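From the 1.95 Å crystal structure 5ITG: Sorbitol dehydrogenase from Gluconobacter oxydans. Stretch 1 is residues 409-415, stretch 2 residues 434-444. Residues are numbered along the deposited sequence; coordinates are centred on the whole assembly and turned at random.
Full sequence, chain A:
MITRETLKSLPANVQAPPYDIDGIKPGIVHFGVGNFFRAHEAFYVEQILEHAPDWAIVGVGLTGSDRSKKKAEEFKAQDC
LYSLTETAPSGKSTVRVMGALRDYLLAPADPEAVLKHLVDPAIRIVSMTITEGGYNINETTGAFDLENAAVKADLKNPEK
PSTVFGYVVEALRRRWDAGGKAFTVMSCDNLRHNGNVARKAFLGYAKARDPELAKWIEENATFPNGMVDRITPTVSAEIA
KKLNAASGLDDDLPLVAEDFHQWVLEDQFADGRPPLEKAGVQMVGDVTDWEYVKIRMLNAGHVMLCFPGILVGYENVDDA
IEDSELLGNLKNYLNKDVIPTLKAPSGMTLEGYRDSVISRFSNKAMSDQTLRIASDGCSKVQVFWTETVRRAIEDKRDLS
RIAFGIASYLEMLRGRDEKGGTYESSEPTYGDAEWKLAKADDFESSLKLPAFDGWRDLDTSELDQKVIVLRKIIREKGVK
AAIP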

# COMPACT_ATOMS: atom_id res chain seq x y z
N TYR A 409 -11.39 17.93 12.73
CA TYR A 409 -10.18 17.30 13.24
C TYR A 409 -9.89 17.85 14.65
O TYR A 409 -9.66 17.08 15.59
N LEU A 410 -9.91 19.17 14.78
CA LEU A 410 -9.64 19.81 16.07
C LEU A 410 -10.64 19.43 17.16
O LEU A 410 -10.26 19.22 18.31
N GLU A 411 -11.91 19.33 16.80
CA GLU A 411 -12.92 18.95 17.77
C GLU A 411 -12.80 17.45 18.10
O GLU A 411 -13.01 17.05 19.25
N MSE A 412 -12.45 16.64 17.11
CA MSE A 412 -12.30 15.20 17.31
C MSE A 412 -11.20 14.95 18.35
O MSE A 412 -11.29 14.05 19.18
N LEU A 413 -10.16 15.77 18.30
CA LEU A 413 -9.03 15.65 19.22
C LEU A 413 -9.42 15.74 20.70
O LEU A 413 -8.72 15.19 21.56
N ARG A 414 -10.52 16.41 21.00
CA ARG A 414 -10.96 16.57 22.38
C ARG A 414 -11.35 15.26 23.07
O ARG A 414 -11.44 15.19 24.30
N GLY A 415 -11.60 14.22 22.28
CA GLY A 415 -11.90 12.92 22.85
C GLY A 415 -13.31 12.53 23.26
O GLY A 415 -13.47 11.63 24.09
N GLU A 434 1.66 19.87 22.61
CA GLU A 434 0.64 19.73 21.58
C GLU A 434 -0.71 19.32 22.15
O GLU A 434 -1.73 19.95 21.86
N TRP A 435 -0.73 18.27 22.96
CA TRP A 435 -1.97 17.78 23.55
C TRP A 435 -2.67 18.79 24.44
O TRP A 435 -3.89 18.76 24.57
N LYS A 436 -1.91 19.69 25.05
CA LYS A 436 -2.50 20.71 25.91
C LYS A 436 -3.35 21.62 25.03
O LYS A 436 -4.48 21.96 25.39
N LEU A 437 -2.80 22.02 23.90
CA LEU A 437 -3.50 22.89 22.96
C LEU A 437 -4.74 22.19 22.43
O LEU A 437 -5.84 22.75 22.43
N ALA A 438 -4.55 20.96 21.97
CA ALA A 438 -5.64 20.15 21.42
C ALA A 438 -6.82 20.03 22.36
O ALA A 438 -7.96 19.96 21.92
N LYS A 439 -6.55 19.99 23.66
CA LYS A 439 -7.62 19.85 24.65
C LYS A 439 -8.09 21.15 25.27
O LYS A 439 -9.04 21.15 26.06
N ALA A 440 -7.44 22.26 24.92
CA ALA A 440 -7.84 23.56 25.46
C ALA A 440 -9.35 23.74 25.25
O ALA A 440 -9.92 23.17 24.32
N ASP A 441 -9.99 24.52 26.11
CA ASP A 441 -11.42 24.74 25.99
C ASP A 441 -11.76 25.87 25.04
O ASP A 441 -12.92 26.02 24.65
N ASP A 442 -10.77 26.66 24.66
CA ASP A 442 -11.02 27.75 23.73
C ASP A 442 -11.18 27.15 22.34
O ASP A 442 -11.31 25.94 22.19
N PHE A 443 -11.16 28.01 21.32
CA PHE A 443 -11.33 27.56 19.95
C PHE A 443 -10.22 28.07 19.04
O PHE A 443 -10.32 27.96 17.82
N GLU A 444 -9.16 28.62 19.64
CA GLU A 444 -8.06 29.18 18.86
C GLU A 444 -6.71 28.50 19.06
O GLU A 444 -5.93 28.37 18.12

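Where two segments that each run from helix into loop come together, the chain often holds them with a few economical devices: a charged pair, a shared water and a small hydrophobic plug. The contact between residues 409-415 and 434-444 of sorbitol dehydrogenase is a compact example, burying 357 Å² when both sides are summed.

The one direct polar link between the stretches is a salt bridge. Arg 414 leaves its backbone sideways to the other stretch, and its chain (chi1 m, chi2 t, chi3 near 92°) carries the guanidinium across, so that NH2 of Arg 414 lies 3.2 Å from OD1 of Asp 441. The hydrogen bond within this pair is weak, with an N-H...acceptor angle of 123°, so the pair is better described as a salt bridge than as a well-directed hydrogen bond. Asp 441 starts from a CA-to-CB bond that points away; its m rotamer nonetheless leaves the carboxylate within reach of the arginine. The carbonyl O of Ala 440 also lies at the edge of the guanidinium, near its plane, but at 4.0 Å from NE of Arg 414 it gains no hydrogen bond, and the contact buries it without a partner anywhere in the model.

The second polar link is a water. Water 1 donates to O of Leu 410 at 2.7 Å and to O of Ala 438 at 2.9 Å. These two carbonyl oxygens stand 4.3 Å apart, O of Leu 410 to O of Ala 438, and since both are acceptors neither could bond the other directly. A water with two hydrogens to give resolves the problem and ties one backbone to the other.

The apolar packing is centred on Leu 413, whose CA-to-CB bond points toward the second stretch. Its chi angles, -105° and 34°, both fall between the usual wells. In this conformation CD2 of Leu 413 meets CB of Ala 438 at 3.9 Å, while CG of Leu 413 lies 4.2 Å from CZ3 of Trp 435. The backbones are close here, CA of Leu 413 lying 6.0 Å from CA of Ala 438 and CA of Arg 414 5.2 Å from CA of Lys 439. Trp 435, in the m rotamer, turns the edge of its indole to the other stretch, and its CZ3 lies 3.7 Å from O of Leu 413. CG of Arg 414 also packs against the backbone, 3.8 Å from O of Ala 438.

Lys 439 (m, t, t, m) brings NZ to 3.7 Å from O of Leu 413 and 3.9 Å from O of Arg 414; its hydrogen bonding is satisfied elsewhere in the structure. Nearby, Gly 415 turns the chain out of its helix with positive phi, where a CB would be jammed against the preceding carbonyl O. Farther out, Phe 443, also m, offers its ring edge to Glu 411, with CD1 of Phe 443 4.1 Å from OE2 of Glu 411.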

# COMPACT_ATOMS: atom_id res chain seq x y z
CB TYR A 409 -8.99 17.59 12.31
CG TYR A 409 -7.66 17.15 12.87
CD1 TYR A 409 -7.37 15.80 13.07
CD2 TYR A 409 -6.69 18.09 13.23
CE1 TYR A 409 -6.14 15.39 13.62
CE2 TYR A 409 -5.46 17.69 13.77
CZ TYR A 409 -5.20 16.35 13.97
OH TYR A 409 -3.99 15.96 14.52
CB LEU A 410 -9.59 21.33 15.91
CG LEU A 410 -8.37 21.78 15.09
CD1 LEU A 410 -8.35 23.29 14.94
CD2 LEU A 410 -7.10 21.27 15.77
CB GLU A 411 -14.32 19.29 17.25
CG GLU A 411 -14.61 20.79 17.27
CD GLU A 411 -14.55 21.36 18.68
OE1 GLU A 411 -15.31 20.88 19.55
OE2 GLU A 411 -13.74 22.29 18.93
CB MSE A 412 -11.94 14.51 15.99
CG MSE A 412 -11.72 13.00 16.07
SE MSE A 412 -9.93 12.47 16.67
CE MSE A 412 -8.87 13.22 15.20
CB LEU A 413 -7.99 16.73 18.89
CG LEU A 413 -6.68 16.37 18.17
CD1 LEU A 413 -6.88 15.24 17.19
CD2 LEU A 413 -6.14 17.61 17.48
CB ARG A 414 -12.10 17.60 22.46
CG ARG A 414 -11.63 19.00 22.07
CD ARG A 414 -12.75 20.03 22.02
NE ARG A 414 -12.93 20.74 23.28
CZ ARG A 414 -13.77 20.37 24.24
NH1 ARG A 414 -14.51 19.28 24.09
NH2 ARG A 414 -13.85 21.08 25.36
CB GLU A 434 1.09 18.70 20.53
CG GLU A 434 2.23 19.16 19.64
CD GLU A 434 3.52 19.39 20.41
OE1 GLU A 434 4.06 18.43 20.98
OE2 GLU A 434 3.99 20.55 20.44
CB TRP A 435 -1.73 16.48 24.33
CG TRP A 435 -1.80 15.26 23.47
CD1 TRP A 435 -0.81 14.34 23.27
CD2 TRP A 435 -2.92 14.81 22.69
NE1 TRP A 435 -1.24 13.34 22.42
CE2 TRP A 435 -2.54 13.61 22.06
CE3 TRP A 435 -4.21 15.30 22.48
CZ2 TRP A 435 -3.40 12.89 21.22
CZ3 TRP A 435 -5.07 14.59 21.64
CH2 TRP A 435 -4.66 13.40 21.02
CB LYS A 436 -1.42 21.54 26.60
CG LYS A 436 -1.97 22.73 27.39
CD LYS A 436 -0.86 23.57 28.00
CE LYS A 436 -1.41 24.72 28.84
NZ LYS A 436 -0.32 25.48 29.51
CB LEU A 437 -2.58 23.25 21.78
CG LEU A 437 -1.35 24.10 22.09
CD1 LEU A 437 -0.50 24.24 20.83
CD2 LEU A 437 -1.78 25.47 22.59
CB ALA A 438 -5.12 18.77 21.06
CB LYS A 439 -7.20 18.86 25.74
CG LYS A 439 -6.93 17.46 25.22
CD LYS A 439 -6.69 16.47 26.34
CE LYS A 439 -6.46 15.07 25.79
NZ LYS A 439 -7.63 14.58 25.00
CB ALA A 440 -7.08 24.67 24.76
CB ASP A 441 -12.05 25.02 27.36
CG ASP A 441 -12.09 23.79 28.23
OD1 ASP A 441 -12.52 22.73 27.73
OD2 ASP A 441 -11.71 23.88 29.42
CB ASP A 442 -9.87 28.76 23.75
CG ASP A 442 -8.55 28.16 23.32
OD1 ASP A 442 -8.47 27.65 22.18
OD2 ASP A 442 -7.59 28.20 24.12
CB PHE A 443 -12.67 28.05 19.41
CG PHE A 443 -13.86 27.54 20.18
CD1 PHE A 443 -14.30 26.23 20.02
CD2 PHE A 443 -14.54 28.38 21.06
CE1 PHE A 443 -15.40 25.76 20.73
CE2 PHE A 443 -15.64 27.91 21.77
CZ PHE A 443 -16.07 26.60 21.61
CB GLU A 444 -7.90 30.66 19.18
CG GLU A 444 -9.16 31.48 19.03
CD GLU A 444 -9.02 32.88 19.58
OE1 GLU A 444 -8.11 33.61 19.13
OE2 GLU A 444 -9.81 33.25 20.48
O HOH W 1 -8.18 20.73 19.16